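Local atomic coordinates of putative uncharacterized protein (Chaetomium thermophilum, PDB entry 4XRI), a protein that probably binds a small GTPase and carries protein cargo into the nucleus as a flexible transport receptor. Residues V555-L560 / T588-T593. The protein carries 2 engineered substitutions. Numbering follows the deposited sequence.
Sequences VILQRL and TVLQAT
Segments 555-560 and 588-593 are helical throughout and run roughly antiparallel, at 149° between their N-to-C directions. Their axes come within 9.8 Å. The backbones are nearest at Ile556 and Leu590, whose CA atoms are 6.4 Å apart. No hydrogen bond crosses the interface; it is buried and purely apolar. Ile556 points toward the partner helix and splits its branches between two residues. Its CG1 lies beside the backbone N (chi1 -64°) and meets Val589 CG1 at 3.7 Å, the two side chains crossing at about a right angle. Its CD1 touches the same methyl. Its CG2, anti to the backbone N, packs against Leu590 CB at 4.0 Å. An alanine in place of Ile556 would remove both branches and would probably loosen the packing against Val589 and Leu590. The two segments belong to helices 546-567 and 573-597, an antiparallel hairpin in a chain built of HEAT repeats. Leu590 has CG anti to its backbone N (chi1 176°) and slides past Ile556 in the opposite direction. Its CD2 meets Leu560 CD1 at 3.8 Å, while its CD1 lies 4.2 Å from Leu557 CG. Thr593 OG1 donates a 2.6 Å hydrogen bond to Leu590 O, in the carbonyl plane on a lone pair. Leu557 and Leu560 also touch helix 605-616, and Val589 packs on Tyr531 of helix 524-539.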
ATOM      1  N   VAL A 555      24.395 -26.596   1.270  1.00 39.38           N
ATOM      2  CA  VAL A 555      23.192 -27.268   1.747  1.00 41.99           C
ATOM      3  C   VAL A 555      21.965 -26.743   1.009  1.00 40.43           C
ATOM      4  O   VAL A 555      21.128 -27.516   0.542  1.00 42.42           O
ATOM      5  CB  VAL A 555      22.983 -27.077   3.265  1.00 46.18           C
ATOM      6  CG1 VAL A 555      21.667 -27.711   3.698  1.00 44.32           C
ATOM      7  CG2 VAL A 555      24.150 -27.661   4.047  1.00 54.29           C
ATOM      8  N   ILE A 556      21.868 -25.420   0.913  1.00 42.20           N
ATOM      9  CA  ILE A 556      20.768 -24.768   0.208  1.00 40.17           C
ATOM     10  C   ILE A 556      20.709 -25.214  -1.247  1.00 42.54           C
ATOM     11  O   ILE A 556      19.636 -25.494  -1.782  1.00 41.26           O
ATOM     12  CB  ILE A 556      20.899 -23.232   0.260  1.00 41.43           C
ATOM     13  CG1 ILE A 556      20.788 -22.736   1.702  1.00 44.30           C
ATOM     14  CG2 ILE A 556      19.841 -22.573  -0.607  1.00 36.57           C
ATOM     15  CD1 ILE A 556      19.511 -23.148   2.401  1.00 42.32           C
ATOM     16  N   LEU A 557      21.876 -25.274  -1.877  1.00 39.49           N
ATOM     17  CA  LEU A 557      22.000 -25.761  -3.246  1.00 38.14           C
ATOM     18  C   LEU A 557      21.502 -27.195  -3.384  1.00 43.70           C
ATOM     19  O   LEU A 557      20.804 -27.532  -4.339  1.00 40.17           O
ATOM     20  CB  LEU A 557      23.455 -25.665  -3.714  1.00 40.73           C
ATOM     21  CG  LEU A 557      23.860 -24.345  -4.370  1.00 42.16           C
ATOM     22  CD1 LEU A 557      25.361 -24.320  -4.626  1.00 43.31           C
ATOM     23  CD2 LEU A 557      23.088 -24.159  -5.664  1.00 40.20           C
ATOM     24  N   GLN A 558      21.867 -28.035  -2.422  1.00 42.58           N
ATOM     25  CA  GLN A 558      21.441 -29.431  -2.410  1.00 46.89           C
ATOM     26  C   GLN A 558      19.917 -29.547  -2.324  1.00 40.19           C
ATOM     27  O   GLN A 558      19.302 -30.349  -3.031  1.00 40.34           O
ATOM     28  CB  GLN A 558      22.101 -30.171  -1.243  1.00 50.43           C
ATOM     29  CG  GLN A 558      21.964 -31.676  -1.295  1.00 68.13           C
ATOM     30  CD  GLN A 558      22.810 -32.373  -0.241  1.00 85.47           C
ATOM     31  OE1 GLN A 558      23.619 -31.743   0.445  1.00 90.27           O
ATOM     32  NE2 GLN A 558      22.626 -33.682  -0.109  1.00 86.98           N
ATOM     33  N   ARG A 559      19.320 -28.731  -1.460  1.00 38.62           N
ATOM     34  CA  ARG A 559      17.868 -28.698  -1.295  1.00 40.67           C
ATOM     35  C   ARG A 559      17.165 -28.183  -2.546  1.00 44.68           C
ATOM     36  O   ARG A 559      16.104 -28.686  -2.923  1.00 41.77           O
ATOM     37  CB  ARG A 559      17.484 -27.836  -0.089  1.00 39.34           C
ATOM     38  CG  ARG A 559      17.861 -28.446   1.254  1.00 37.98           C
ATOM     39  CD  ARG A 559      17.270 -27.655   2.409  1.00 39.38           C
ATOM     40  NE  ARG A 559      17.663 -28.220   3.697  1.00 45.92           N
ATOM     41  CZ  ARG A 559      17.230 -27.785   4.876  1.00 48.46           C
ATOM     42  NH1 ARG A 559      16.372 -26.775   4.940  1.00 48.34           N
ATOM     43  NH2 ARG A 559      17.653 -28.366   5.993  1.00 52.29           N
ATOM     44  N   LEU A 560      17.760 -27.178  -3.184  1.00 36.48           N
ATOM     45  CA  LEU A 560      17.243 -26.650  -4.442  1.00 37.26           C
ATOM     46  C   LEU A 560      17.229 -27.719  -5.528  1.00 39.05           C
ATOM     47  O   LEU A 560      16.247 -27.871  -6.255  1.00 35.73           O
ATOM     48  CB  LEU A 560      18.074 -25.446  -4.898  1.00 37.95           C
ATOM     49  CG  LEU A 560      17.550 -24.062  -4.509  1.00 39.94           C
ATOM     50  CD1 LEU A 560      18.552 -22.984  -4.899  1.00 41.22           C
ATOM     51  CD2 LEU A 560      16.208 -23.821  -5.182  1.00 32.05           C
ATOM     52  N   THR A 588      15.815 -17.322  -2.091  1.00 35.28           N
ATOM     53  CA  THR A 588      16.027 -16.153  -1.244  1.00 38.57           C
ATOM     54  C   THR A 588      17.260 -16.324  -0.364  1.00 43.33           C
ATOM     55  O   THR A 588      18.084 -15.421  -0.249  1.00 41.03           O
ATOM     56  CB  THR A 588      14.799 -15.876  -0.353  1.00 38.40           C
ATOM     57  OG1 THR A 588      13.695 -15.473  -1.173  1.00 41.64           O
ATOM     58  CG2 THR A 588      15.103 -14.773   0.657  1.00 38.84           C
ATOM     59  N   VAL A 589      17.381 -17.494   0.255  1.00 40.19           N
ATOM     60  CA  VAL A 589      18.529 -17.805   1.094  1.00 34.29           C
ATOM     61  C   VAL A 589      19.799 -17.894   0.257  1.00 37.63           C
ATOM     62  O   VAL A 589      20.838 -17.354   0.637  1.00 38.19           O
ATOM     63  CB  VAL A 589      18.337 -19.132   1.858  1.00 34.16           C
ATOM     64  CG1 VAL A 589      19.566 -19.434   2.695  1.00 35.03           C
ATOM     65  CG2 VAL A 589      17.099 -19.066   2.737  1.00 33.01           C
ATOM     66  N   LEU A 590      19.708 -18.588  -0.875  1.00 37.20           N
ATOM     67  CA  LEU A 590      20.835 -18.702  -1.793  1.00 36.90           C
ATOM     68  C   LEU A 590      21.343 -17.320  -2.194  1.00 34.97           C
ATOM     69  O   LEU A 590      22.545 -17.049  -2.149  1.00 37.20           O
ATOM     70  CB  LEU A 590      20.448 -19.502  -3.039  1.00 33.22           C
ATOM     71  CG  LEU A 590      21.550 -19.587  -4.099  1.00 35.50           C
ATOM     72  CD1 LEU A 590      22.747 -20.351  -3.556  1.00 33.61           C
ATOM     73  CD2 LEU A 590      21.043 -20.221  -5.387  1.00 31.01           C
ATOM     74  N   GLN A 591      20.410 -16.452  -2.578  1.00 34.43           N
ATOM     75  CA  GLN A 591      20.721 -15.071  -2.932  1.00 42.52           C
ATOM     76  C   GLN A 591      21.488 -14.364  -1.817  1.00 45.25           C
ATOM     77  O   GLN A 591      22.436 -13.621  -2.077  1.00 40.10           O
ATOM     78  CB  GLN A 591      19.434 -14.308  -3.256  1.00 35.70           C
ATOM     79  CG  GLN A 591      19.639 -12.859  -3.670  1.00 32.98           C
ATOM     80  CD  GLN A 591      18.329 -12.110  -3.822  1.00 43.50           C
ATOM     81  OE1 GLN A 591      17.268 -12.717  -3.960  1.00 47.44           O
ATOM     82  NE2 GLN A 591      18.396 -10.784  -3.783  1.00 47.68           N
ATOM     83  N   ALA A 592      21.079 -14.618  -0.577  1.00 42.66           N
ATOM     84  CA  ALA A 592      21.712 -14.013   0.590  1.00 37.44           C
ATOM     85  C   ALA A 592      23.164 -14.459   0.729  1.00 40.64           C
ATOM     86  O   ALA A 592      24.052 -13.642   0.976  1.00 42.75           O
ATOM     87  CB  ALA A 592      20.933 -14.351   1.851  1.00 35.66           C
ATOM     88  N   THR A 593      23.402 -15.757   0.554  1.00 38.76           N
ATOM     89  CA  THR A 593      24.748 -16.306   0.665  1.00 36.93           C
ATOM     90  C   THR A 593      25.639 -15.811  -0.469  1.00 40.66           C
ATOM     91  O   THR A 593      26.829 -15.569  -0.271  1.00 41.77           O
ATOM     92  CB  THR A 593      24.742 -17.846   0.659  1.00 41.63           C
ATOM     93  OG1 THR A 593      24.173 -18.321  -0.567  1.00 38.83           O
ATOM     94  CG2 THR A 593      23.939 -18.387   1.836  1.00 34.94           C
TER